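3-oxo-tetronate kinase (Cupriavidus necator, PDB 5DMH) catalyses the ATP-dependent phosphorylation of 3-oxo-tetronate to 3-oxo-tetronate 4-phosphate, as a member of the four-carbon acid sugar kinase family. Local coordinates at residues P32-I37 and N54-V59; S118-T123 and V188-R193; E133-A138 and L249-G254; G200-D205 and A219-D224. All coordinates share one frame; numbering follows the deposited sequence.

Contact 1 of 4, residues P32-I37 and N54-V59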
loop_
_atom_site.group_PDB
_atom_site.type_symbol
_atom_site.label_atom_id
_atom_site.label_comp_id
_atom_site.label_asym_id
_atom_site.label_seq_id
_atom_site.Cartn_x
_atom_site.Cartn_y
_atom_site.Cartn_z
ATOM N N PRO A 32 -18.801 9.283 -7.826
ATOM C CA PRO A 32 -17.653 9.256 -6.909
ATOM C C PRO A 32 -17.003 10.633 -6.776
ATOM O O PRO A 32 -16.985 11.407 -7.733
ATOM C CB PRO A 32 -16.686 8.273 -7.567
ATOM C CG PRO A 32 -17.544 7.419 -8.433
ATOM C CD PRO A 32 -18.662 8.288 -8.905
ATOM N N LEU A 33 -16.493 10.917 -5.584
ATOM C CA LEU A 33 -15.925 12.208 -5.257
ATOM C C LEU A 33 -14.402 12.170 -5.290
ATOM O O LEU A 33 -13.766 13.108 -5.745
ATOM C CB LEU A 33 -16.363 12.603 -3.858
ATOM C CG LEU A 33 -17.826 12.997 -3.719
ATOM C CD1 LEU A 33 -18.226 13.082 -2.265
ATOM C CD2 LEU A 33 -18.064 14.331 -4.419
ATOM N N LEU A 34 -13.838 11.075 -4.809
ATOM C CA LEU A 34 -12.404 10.975 -4.584
ATOM C C LEU A 34 -11.794 9.809 -5.339
ATOM O O LEU A 34 -12.232 8.663 -5.170
ATOM C CB LEU A 34 -12.138 10.794 -3.092
ATOM C CG LEU A 34 -10.687 10.896 -2.630
ATOM C CD1 LEU A 34 -10.156 12.320 -2.749
ATOM C CD2 LEU A 34 -10.576 10.433 -1.188
ATOM N N GLY A 35 -10.783 10.093 -6.166
ATOM C CA GLY A 35 -10.148 9.062 -6.965
ATOM C C GLY A 35 -8.714 8.871 -6.520
ATOM O O GLY A 35 -7.988 9.841 -6.394
ATOM N N CYS A 36 -8.320 7.632 -6.230
ATOM C CA CYS A 36 -7.038 7.370 -5.608
ATOM C C CYS A 36 -6.265 6.381 -6.458
ATOM O O CYS A 36 -6.836 5.476 -7.054
ATOM C CB CYS A 36 -7.227 6.805 -4.218
ATOM S SG CYS A 36 -8.347 7.764 -3.171
ATOM N N ILE A 37 -4.976 6.617 -6.553
ATOM C CA ILE A 37 -4.069 5.760 -7.272
ATOM C C ILE A 37 -3.019 5.301 -6.288
ATOM O O ILE A 37 -2.264 6.132 -5.775
ATOM C CB ILE A 37 -3.402 6.540 -8.390
ATOM C CG1 ILE A 37 -4.475 7.053 -9.358
ATOM C CG2 ILE A 37 -2.404 5.672 -9.102
ATOM C CD1 ILE A 37 -3.941 8.089 -10.326
ATOM N N ASN A 54 -13.749 6.385 7.838
ATOM C CA ASN A 54 -14.070 7.791 8.015
ATOM C C ASN A 54 -15.246 8.247 7.169
ATOM O O ASN A 54 -15.458 9.439 6.998
ATOM C CB ASN A 54 -12.847 8.681 7.773
ATOM C CG ASN A 54 -11.878 8.631 8.926
ATOM O OD1 ASN A 54 -11.969 9.426 9.880
ATOM N ND2 ASN A 54 -10.957 7.685 8.863
ATOM N N GLY A 55 -16.026 7.283 6.678
ATOM C CA GLY A 55 -17.355 7.562 6.182
ATOM C C GLY A 55 -17.501 7.654 4.675
ATOM O O GLY A 55 -18.480 8.228 4.219
HETATM N N MSE A 56 -16.557 7.119 3.896
HETATM C CA MSE A 56 -16.736 7.107 2.435
HETATM C C MSE A 56 -16.849 5.676 1.917
HETATM O O MSE A 56 -15.967 4.869 2.154
HETATM C CB MSE A 56 -15.595 7.822 1.714
HETATM C CG MSE A 56 -15.638 9.328 1.802
HETATM SE SE MSE A 56 -14.165 10.132 0.733
HETATM C CE MSE A 56 -15.190 10.627 -0.861
ATOM N N ARG A 57 -17.975 5.350 1.283
ATOM C CA ARG A 57 -18.112 4.048 0.648
ATOM C C ARG A 57 -17.013 3.964 -0.410
ATOM O O ARG A 57 -16.858 4.864 -1.222
ATOM C CB ARG A 57 -19.482 3.888 0.013
ATOM C CG ARG A 57 -20.575 3.765 1.041
ATOM C CD ARG A 57 -21.945 3.707 0.428
ATOM N NE ARG A 57 -22.939 3.481 1.469
ATOM C CZ ARG A 57 -24.251 3.570 1.290
ATOM N NH1 ARG A 57 -24.745 3.890 0.103
ATOM N NH2 ARG A 57 -25.068 3.347 2.308
ATOM N N THR A 58 -16.230 2.893 -0.366
ATOM C CA THR A 58 -15.058 2.785 -1.215
ATOM C C THR A 58 -15.020 1.466 -1.943
ATOM O O THR A 58 -15.335 0.442 -1.363
ATOM C CB THR A 58 -13.783 2.938 -0.382
ATOM O OG1 THR A 58 -13.777 4.221 0.249
ATOM C CG2 THR A 58 -12.519 2.818 -1.248
ATOM N N VAL A 59 -14.660 1.509 -3.227
ATOM C CA VAL A 59 -14.381 0.300 -3.993
ATOM C C VAL A 59 -12.926 0.310 -4.468
ATOM O O VAL A 59 -12.422 1.321 -4.960
ATOM C CB VAL A 59 -15.334 0.155 -5.196
ATOM C CG1 VAL A 59 -14.838 -0.941 -6.152
ATOM C CG2 VAL A 59 -16.761 -0.146 -4.714
#

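Contact 2 of 4, residues S118-T123 and V188-R193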
loop_
_atom_site.group_PDB
_atom_site.type_symbol
_atom_site.label_atom_id
_atom_site.label_comp_id
_atom_site.label_asym_id
_atom_site.label_seq_id
_atom_site.Cartn_x
_atom_site.Cartn_y
_atom_site.Cartn_z
ATOM N N SER A 118 4.136 4.595 3.567
ATOM C CA SER A 118 4.437 5.466 4.693
ATOM C C SER A 118 5.926 5.509 5.016
ATOM O O SER A 118 6.363 6.375 5.776
ATOM C CB SER A 118 3.585 5.108 5.920
ATOM O OG SER A 118 3.768 3.775 6.339
ATOM N N THR A 119 6.709 4.601 4.434
ATOM C CA THR A 119 8.158 4.669 4.569
ATOM C C THR A 119 8.859 5.205 3.310
ATOM O O THR A 119 10.080 5.147 3.185
ATOM C CB THR A 119 8.786 3.327 5.066
ATOM O OG1 THR A 119 8.154 2.208 4.428
ATOM C CG2 THR A 119 8.628 3.170 6.563
ATOM N N PHE A 120 8.058 5.724 2.385
ATOM C CA PHE A 120 8.494 6.522 1.241
ATOM C C PHE A 120 9.257 5.686 0.236
ATOM O O PHE A 120 10.059 6.214 -0.495
ATOM C CB PHE A 120 9.323 7.727 1.674
ATOM C CG PHE A 120 9.078 8.978 0.849
ATOM C CD1 PHE A 120 7.819 9.575 0.805
ATOM C CD2 PHE A 120 10.110 9.573 0.146
ATOM C CE1 PHE A 120 7.599 10.756 0.061
ATOM C CE2 PHE A 120 9.890 10.728 -0.592
ATOM C CZ PHE A 120 8.629 11.316 -0.625
ATOM N N ASP A 121 8.940 4.392 0.202
ATOM C CA ASP A 121 9.648 3.392 -0.574
ATOM C C ASP A 121 9.843 3.825 -2.028
ATOM O O ASP A 121 8.888 4.007 -2.775
ATOM C CB ASP A 121 8.920 2.041 -0.523
ATOM C CG ASP A 121 8.791 1.487 0.873
ATOM O OD1 ASP A 121 8.717 2.300 1.828
ATOM O OD2 ASP A 121 8.771 0.233 1.039
ATOM N N SER A 122 11.107 4.032 -2.395
ATOM C CA SER A 122 11.474 4.557 -3.704
ATOM C C SER A 122 12.991 4.477 -3.826
ATOM O O SER A 122 13.701 4.112 -2.851
ATOM C CB SER A 122 11.023 6.012 -3.858
ATOM O OG SER A 122 11.569 6.847 -2.843
ATOM N N THR A 123 13.469 4.886 -4.992
ATOM C CA THR A 123 14.893 5.098 -5.239
ATOM C C THR A 123 15.031 6.474 -5.909
ATOM O O THR A 123 14.015 7.119 -6.236
ATOM C CB THR A 123 15.505 3.994 -6.154
ATOM O OG1 THR A 123 15.132 4.235 -7.517
ATOM C CG2 THR A 123 15.094 2.574 -5.722
ATOM N N VAL A 188 12.851 15.719 2.120
ATOM C CA VAL A 188 12.981 16.818 1.156
ATOM C C VAL A 188 14.099 16.495 0.178
ATOM O O VAL A 188 13.915 16.559 -1.047
ATOM C CB VAL A 188 13.208 18.187 1.842
ATOM C CG1 VAL A 188 13.558 19.243 0.810
ATOM C CG2 VAL A 188 11.990 18.576 2.622
ATOM N N ARG A 189 15.226 16.043 0.723
ATOM C CA ARG A 189 16.389 15.665 -0.090
ATOM C C ARG A 189 16.084 14.412 -0.941
ATOM O O ARG A 189 16.371 14.381 -2.131
ATOM C CB ARG A 189 17.581 15.438 0.840
ATOM C CG ARG A 189 18.912 15.116 0.199
ATOM C CD ARG A 189 20.041 15.333 1.218
ATOM N NE ARG A 189 19.874 14.497 2.407
ATOM C CZ ARG A 189 20.428 14.733 3.603
ATOM N NH1 ARG A 189 21.199 15.794 3.803
ATOM N NH2 ARG A 189 20.216 13.899 4.609
ATOM N N VAL A 190 15.470 13.411 -0.330
ATOM C CA VAL A 190 15.120 12.176 -1.034
ATOM C C VAL A 190 14.171 12.468 -2.204
ATOM O O VAL A 190 14.400 12.034 -3.320
ATOM C CB VAL A 190 14.488 11.148 -0.063
ATOM C CG1 VAL A 190 13.889 9.949 -0.810
ATOM C CG2 VAL A 190 15.517 10.680 0.965
ATOM N N LEU A 191 13.104 13.217 -1.949
ATOM C CA LEU A 191 12.132 13.500 -2.989
ATOM C C LEU A 191 12.740 14.385 -4.082
ATOM O O LEU A 191 12.481 14.172 -5.290
ATOM C CB LEU A 191 10.883 14.166 -2.392
ATOM C CG LEU A 191 9.707 14.441 -3.347
ATOM C CD1 LEU A 191 9.334 13.207 -4.185
ATOM C CD2 LEU A 191 8.516 14.923 -2.553
ATOM N N GLN A 192 13.532 15.372 -3.683
ATOM C CA GLN A 192 14.166 16.269 -4.661
ATOM C C GLN A 192 15.003 15.461 -5.658
ATOM O O GLN A 192 15.023 15.754 -6.848
ATOM C CB GLN A 192 15.027 17.350 -3.980
ATOM C CG GLN A 192 15.568 18.416 -4.941
ATOM C CD GLN A 192 14.483 19.148 -5.682
ATOM O OE1 GLN A 192 13.957 20.154 -5.201
ATOM N NE2 GLN A 192 14.115 18.637 -6.856
ATOM N N ARG A 193 15.630 14.384 -5.186
ATOM C CA ARG A 193 16.525 13.617 -6.066
ATOM C C ARG A 193 15.802 12.906 -7.193
ATOM O O ARG A 193 16.392 12.610 -8.247
ATOM C CB ARG A 193 17.348 12.625 -5.264
ATOM C CG ARG A 193 18.541 13.254 -4.616
ATOM C CD ARG A 193 19.556 12.212 -4.214
ATOM N NE ARG A 193 19.178 11.589 -2.964
ATOM C CZ ARG A 193 19.691 11.885 -1.769
ATOM N NH1 ARG A 193 20.643 12.804 -1.641
ATOM N NH2 ARG A 193 19.250 11.232 -0.690
#

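Contact 3 of 4, residues E133-A138 and L249-G254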
loop_
_atom_site.group_PDB
_atom_site.type_symbol
_atom_site.label_atom_id
_atom_site.label_comp_id
_atom_site.label_asym_id
_atom_site.label_seq_id
_atom_site.Cartn_x
_atom_site.Cartn_y
_atom_site.Cartn_z
ATOM N N GLU A 133 4.654 14.302 -10.115
ATOM C CA GLU A 133 4.828 15.433 -11.028
ATOM C C GLU A 133 4.006 15.249 -12.297
ATOM O O GLU A 133 3.447 16.224 -12.822
ATOM C CB GLU A 133 6.310 15.663 -11.377
ATOM C CG GLU A 133 7.085 16.247 -10.236
ATOM C CD GLU A 133 8.535 16.570 -10.563
ATOM O OE1 GLU A 133 9.170 15.866 -11.369
ATOM O OE2 GLU A 133 9.046 17.541 -9.992
ATOM N N ALA A 134 3.900 14.009 -12.768
ATOM C CA ALA A 134 3.138 13.731 -13.977
ATOM C C ALA A 134 1.652 13.980 -13.723
ATOM O O ALA A 134 0.935 14.465 -14.597
ATOM C CB ALA A 134 3.357 12.297 -14.453
ATOM N N LEU A 135 1.187 13.590 -12.545
ATOM C CA LEU A 135 -0.210 13.756 -12.201
ATOM C C LEU A 135 -0.558 15.238 -12.069
ATOM O O LEU A 135 -1.598 15.676 -12.581
ATOM C CB LEU A 135 -0.537 13.007 -10.921
ATOM C CG LEU A 135 -0.558 11.475 -11.005
ATOM C CD1 LEU A 135 -0.735 10.920 -9.640
ATOM C CD2 LEU A 135 -1.640 10.917 -11.935
ATOM N N LEU A 136 0.321 16.011 -11.419
ATOM C CA LEU A 136 0.133 17.464 -11.336
ATOM C C LEU A 136 0.016 18.097 -12.724
ATOM O O LEU A 136 -0.889 18.893 -12.965
ATOM C CB LEU A 136 1.277 18.131 -10.580
ATOM C CG LEU A 136 1.243 18.040 -9.065
ATOM C CD1 LEU A 136 2.544 18.693 -8.518
ATOM C CD2 LEU A 136 -0.009 18.699 -8.495
ATOM N N ALA A 137 0.923 17.732 -13.627
ATOM C CA ALA A 137 0.910 18.281 -14.975
ATOM C C ALA A 137 -0.399 17.931 -15.663
ATOM O O ALA A 137 -1.020 18.802 -16.284
ATOM C CB ALA A 137 2.075 17.775 -15.777
ATOM N N ALA A 138 -0.827 16.674 -15.548
ATOM C CA ALA A 138 -2.047 16.253 -16.219
ATOM C C ALA A 138 -3.294 16.904 -15.609
ATOM O O ALA A 138 -4.276 17.154 -16.314
ATOM C CB ALA A 138 -2.164 14.745 -16.271
ATOM N N LEU A 249 -7.055 21.480 -3.072
ATOM C CA LEU A 249 -6.067 20.928 -3.993
ATOM C C LEU A 249 -6.652 19.786 -4.825
ATOM O O LEU A 249 -7.281 18.881 -4.281
ATOM C CB LEU A 249 -4.831 20.438 -3.249
ATOM C CG LEU A 249 -3.958 21.455 -2.522
ATOM C CD1 LEU A 249 -2.743 20.738 -1.893
ATOM C CD2 LEU A 249 -3.536 22.575 -3.451
ATOM N N PRO A 250 -6.457 19.834 -6.156
ATOM C CA PRO A 250 -6.810 18.728 -7.049
ATOM C C PRO A 250 -6.122 17.407 -6.672
ATOM O O PRO A 250 -6.726 16.328 -6.849
ATOM C CB PRO A 250 -6.294 19.209 -8.409
ATOM C CG PRO A 250 -6.250 20.675 -8.323
ATOM C CD PRO A 250 -6.031 21.035 -6.899
ATOM N N LEU A 251 -4.872 17.490 -6.208
ATOM C CA LEU A 251 -4.052 16.302 -5.887
ATOM C C LEU A 251 -3.426 16.403 -4.496
ATOM O O LEU A 251 -2.865 17.436 -4.127
ATOM C CB LEU A 251 -2.914 16.143 -6.908
ATOM C CG LEU A 251 -2.015 14.930 -6.758
ATOM C CD1 LEU A 251 -2.756 13.612 -7.018
ATOM C CD2 LEU A 251 -0.761 15.039 -7.649
ATOM N N ILE A 252 -3.552 15.325 -3.728
ATOM C CA ILE A 252 -2.899 15.170 -2.448
ATOM C C ILE A 252 -2.121 13.841 -2.526
ATOM O O ILE A 252 -2.632 12.886 -3.090
ATOM C CB ILE A 252 -3.946 15.125 -1.287
ATOM C CG1 ILE A 252 -4.647 16.486 -1.164
ATOM C CG2 ILE A 252 -3.262 14.769 0.020
ATOM C CD1 ILE A 252 -5.923 16.478 -0.370
ATOM N N THR A 253 -0.894 13.808 -1.994
ATOM C CA THR A 253 -0.066 12.599 -1.997
ATOM C C THR A 253 0.480 12.244 -0.614
ATOM O O THR A 253 0.730 13.106 0.244
ATOM C CB THR A 253 1.092 12.663 -3.002
ATOM O OG1 THR A 253 2.285 13.197 -2.400
ATOM C CG2 THR A 253 0.710 13.447 -4.278
ATOM N N GLY A 254 0.626 10.945 -0.390
ATOM C CA GLY A 254 1.101 10.455 0.882
ATOM C C GLY A 254 0.726 9.021 1.139
ATOM O O GLY A 254 0.401 8.252 0.220
#

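Contact 4 of 4, residues G200-D205 and A219-D224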
loop_
_atom_site.group_PDB
_atom_site.type_symbol
_atom_site.label_atom_id
_atom_site.label_comp_id
_atom_site.label_asym_id
_atom_site.label_seq_id
_atom_site.Cartn_x
_atom_site.Cartn_y
_atom_site.Cartn_z
ATOM N N GLY A 200 9.870 21.466 -1.568
ATOM C CA GLY A 200 10.034 22.260 -0.364
ATOM C C GLY A 200 9.461 21.554 0.862
ATOM O O GLY A 200 9.289 20.316 0.885
ATOM N N LEU A 201 9.156 22.354 1.883
ATOM C CA LEU A 201 8.711 21.847 3.169
ATOM C C LEU A 201 7.592 22.687 3.736
ATOM O O LEU A 201 7.712 23.908 3.845
ATOM C CB LEU A 201 9.864 21.840 4.168
ATOM C CG LEU A 201 9.555 21.375 5.607
ATOM C CD1 LEU A 201 9.140 19.923 5.678
ATOM C CD2 LEU A 201 10.782 21.619 6.506
ATOM N N LEU A 202 6.512 22.015 4.117
ATOM C CA LEU A 202 5.449 22.617 4.904
ATOM C C LEU A 202 5.708 22.191 6.352
ATOM O O LEU A 202 5.381 21.086 6.741
ATOM C CB LEU A 202 4.095 22.134 4.371
ATOM C CG LEU A 202 2.824 22.494 5.107
ATOM C CD1 LEU A 202 2.715 24.012 5.236
ATOM C CD2 LEU A 202 1.595 21.938 4.386
ATOM N N ARG A 203 6.331 23.066 7.132
ATOM C CA ARG A 203 6.952 22.684 8.400
ATOM C C ARG A 203 5.943 22.569 9.546
ATOM O O ARG A 203 4.877 23.197 9.529
ATOM C CB ARG A 203 8.063 23.699 8.734
ATOM C CG ARG A 203 9.031 23.276 9.830
ATOM C CD ARG A 203 10.106 24.333 10.081
ATOM N NE ARG A 203 11.020 24.457 8.962
ATOM C CZ ARG A 203 10.990 25.409 8.025
ATOM N NH1 ARG A 203 11.884 25.380 7.039
ATOM N NH2 ARG A 203 10.106 26.404 8.062
ATOM N N TYR A 204 6.303 21.783 10.556
ATOM C CA TYR A 204 5.420 21.478 11.681
ATOM C C TYR A 204 4.861 22.692 12.408
ATOM O O TYR A 204 3.774 22.625 12.993
ATOM C CB TYR A 204 6.174 20.616 12.705
ATOM C CG TYR A 204 7.229 21.385 13.447
ATOM C CD1 TYR A 204 8.485 21.583 12.907
ATOM C CD2 TYR A 204 6.947 21.956 14.680
ATOM C CE1 TYR A 204 9.428 22.323 13.568
ATOM C CE2 TYR A 204 7.883 22.677 15.361
ATOM C CZ TYR A 204 9.138 22.861 14.809
ATOM O OH TYR A 204 10.100 23.587 15.472
ATOM N N ASP A 205 5.606 23.792 12.398
ATOM C CA ASP A 205 5.205 24.972 13.153
ATOM C C ASP A 205 4.061 25.734 12.467
ATOM O O ASP A 205 3.254 26.359 13.133
ATOM C CB ASP A 205 6.413 25.850 13.471
ATOM C CG ASP A 205 7.159 26.342 12.232
ATOM O OD1 ASP A 205 7.013 25.778 11.130
ATOM O OD2 ASP A 205 7.922 27.322 12.381
ATOM N N ALA A 219 -0.124 28.682 0.361
ATOM C CA ALA A 219 -0.167 29.745 -0.623
ATOM C C ALA A 219 1.209 30.402 -0.729
ATOM O O ALA A 219 1.640 30.757 -1.820
ATOM C CB ALA A 219 -1.220 30.763 -0.281
ATOM N N ALA A 220 1.899 30.590 0.408
ATOM C CA ALA A 220 3.230 31.194 0.368
ATOM C C ALA A 220 4.258 30.291 -0.318
ATOM O O ALA A 220 5.109 30.752 -1.081
ATOM C CB ALA A 220 3.689 31.576 1.747
ATOM N N LEU A 221 4.184 28.990 -0.061
ATOM C CA LEU A 221 5.106 28.050 -0.699
ATOM C C LEU A 221 4.934 28.059 -2.200
ATOM O O LEU A 221 5.912 28.067 -2.939
ATOM C CB LEU A 221 4.893 26.639 -0.148
ATOM C CG LEU A 221 5.368 26.410 1.284
ATOM C CD1 LEU A 221 4.814 25.127 1.823
ATOM C CD2 LEU A 221 6.891 26.440 1.358
ATOM N N ARG A 222 3.685 28.067 -2.648
ATOM C CA ARG A 222 3.382 28.116 -4.093
ATOM C C ARG A 222 3.971 29.369 -4.726
ATOM O O ARG A 222 4.574 29.314 -5.804
ATOM C CB ARG A 222 1.868 28.090 -4.323
ATOM C CG ARG A 222 1.188 26.767 -4.010
ATOM C CD ARG A 222 -0.327 26.987 -3.824
ATOM N NE ARG A 222 -1.149 26.161 -4.701
ATOM C CZ ARG A 222 -1.478 26.466 -5.939
ATOM N NH1 ARG A 222 -1.062 27.609 -6.478
ATOM N NH2 ARG A 222 -2.221 25.622 -6.654
ATOM N N SER A 223 3.784 30.509 -4.066
ATOM C CA SER A 223 4.313 31.776 -4.543
ATOM C C SER A 223 5.851 31.721 -4.603
ATOM O O SER A 223 6.471 32.308 -5.482
ATOM C CB SER A 223 3.818 32.914 -3.616
ATOM O OG SER A 223 4.513 34.117 -3.839
ATOM N N ASP A 224 6.452 30.980 -3.672
ATOM C CA ASP A 224 7.902 30.805 -3.628
ATOM C C ASP A 224 8.416 29.892 -4.755
ATOM O O ASP A 224 9.627 29.787 -4.963
ATOM C CB ASP A 224 8.320 30.168 -2.303
ATOM C CG ASP A 224 8.175 31.097 -1.104
ATOM O OD1 ASP A 224 8.007 32.313 -1.284
ATOM O OD2 ASP A 224 8.255 30.572 0.044
#

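Contact 1 of 4, residues P32-I37 and N54-V59
L34 and M56 mark the closest approach of the two backbones, their CA atoms 9.1 Å apart, so residues 32-37 and 54-59 meet through side chains with no hydrogen bond between them. M56, a selenomethionine, spans the gap. Its chain runs extended through chi2 and then bends at chi3 (100°), which swings the terminal methyl across the start of the strand. M56 CE settles between leucines, 3.8 Å from L33 CB and 3.8 Å from L34 CB, and M56 SE lies 4.1 Å from L34 CD2. Both leucines cross the M56 side chain at about a right angle. The root of M56 is steadied from its own segment, where T58 OG1 donates a 3.0 Å hydrogen bond to M56 O from well above the carbonyl plane. G55, with positive phi, is the C' residue of the Schellman motif that ends helix 41-53, and the chain turns there toward strand 58-62. The contact ties the start of strand 34-38 to the turn after the helix that follows it. F266 of helix 262-268 packs on both L33 and M56, P263 adds to the cover of M56, L51 of helix 41-53 touches L34, and strand 78-82 lies alongside strand 34-38.

Contact 2 of 4, residues S118-T123 and V188-R193
The loop that leads from strand 111-115 to helix 128-139 in the sugar-binding domain presses F120 against helix 187-193. The ring meets the helix with its edge: V190 CG1 lies in the ring plane, 3.9 Å from F120 CD2, and L191 CB sits 4.0 Å from F120 CE2. L191 CD1 and L191 CD2 each lie 4.1 Å from F120 CZ, so the outer rim of the ring rests against two consecutive helix residues. V190 places CG1 anti to its backbone N (chi1 170°), the branch that faces the ring. The turn around F120 is braced by polar bonds. S122 OG donates to F120 O at 2.9 Å, nearly in line with the carbonyl, and T119 OG1 donates to D121 OD1 at 2.7 Å on its syn lone pair. S122 OG is also bonded to Q194 NE2, while I128 touches F120, S122 and L191, and Y116 meets F120 with its ring plane at about 90°. The contact belongs to the loop at the C-terminal end of parallel strand 111-115 in the sugar-binding domain, near the nucleotide site, with the bound ADP about 12 Å from the S122 side chain.

Contact 3 of 4, residues E133-A138 and L249-G254
L251, the first residue of strand 251-254, points its side chain at helix 128-139 and is met there by two consecutive leucines, L135 and L136. The tight part of the contact gathers round one methyl. L251 CD2 lies 3.8 Å from L136 CD2, 3.9 Å from L136 CG and 3.9 Å from L135 CB, so it fits between the tip of one leucine and the root of the other. L251 has CG anti to its backbone N (chi1 -177°), which carries the branched end out toward the helix. L136 starts less directly, because its CB leaves the backbone across the line between the segments, but its isobutyl end comes closer and crosses L251 at about a right angle. The backbones are nearest at the same place, with 7.0 Å between the CA atoms of L136 and L251. No hydrogen bond joins the two segments, and the join is wholly aliphatic.

The side of the helix turned from the strand is looser, and A137 there is exposed. E133, partly exposed, points away from the strand and directs its carboxylate to the backbone N atoms of K196 and N197, beyond the end of helix 187-193. A138 faces helix 90-106, touching L98 and L101. Along the buried side, L135 also touches F114 of strand 111-115 and L101, L136 reaches T144, and L251 packs on F112. Helix 128-139 thus lies over strand 251-254 and beside helix 90-106, and strands 144-147 and 111-115 flank strand 251-254 in parallel.

Contact 4 of 4, residues G200-D205 and A219-D224
Apolar packing between L202 and L221 joins strand 199-202 to helix 211-223. L221 CD1 comes within 4.0 Å of L202 CB and 4.2 Å of L202 CD1, and the two side chains cross at about a right angle. In L221, CG lies anti to the carbonyl carbon (chi1 -72°), and from there the isobutyl fork opens toward the strand.

A second kind of contact is between methyl and backbone. The same fork straddles the carbonyl oxygen of L201: L221 CD2 lies 3.6 Å and L221 CD1 3.7 Å from L201 O. These are van der Waals approaches, and they bring both branches of L221 onto the strand's main chain. The side chain of L201 takes no part in this, since its CB points away from the helix.

Hydrogen bonds do not cross the contact; they hold each element separately. Along the chain around L221, S223 N bonds A219 O at 3.1 Å and D224 N bonds A220 O at 2.9 Å, keeping the turn that carries L221 regular. The strand is held by its neighbour, with G200 and L202 paired to residues of strand 228-231 and its flank. R203 then takes the N-cap position of helix 204-207. T214, R217 and I218 of helix 211-223 also touch L202, so this helix packs along strand 199-202, the outermost of the parallel strands here, next to strand 228-231.

From the N terminus, contact 1 closes first, bringing the turn after helix 41-53 back to the start of strand 34-38. Contacts 2 and 3 then cross: the chain passes 118-123 and 133-138 before it returns through 188-193 and finally 249-254. Contact 4 closes a short loop nested inside the one that contact 3 completes. All four lie in the sugar-binding domain. I37 CD1 of contact 1 touches L135 CD2 of contact 3 at 4.0 Å. Strand 199-202 follows helix 187-193, and V188 CG2, near the helix start, meets G200 O of contact 4 at 3.7 Å. Contacts 3 and 4 pack helices on parallel strands, contact 1 joins a strand's start to a turn, and contact 2 a loop to a helix.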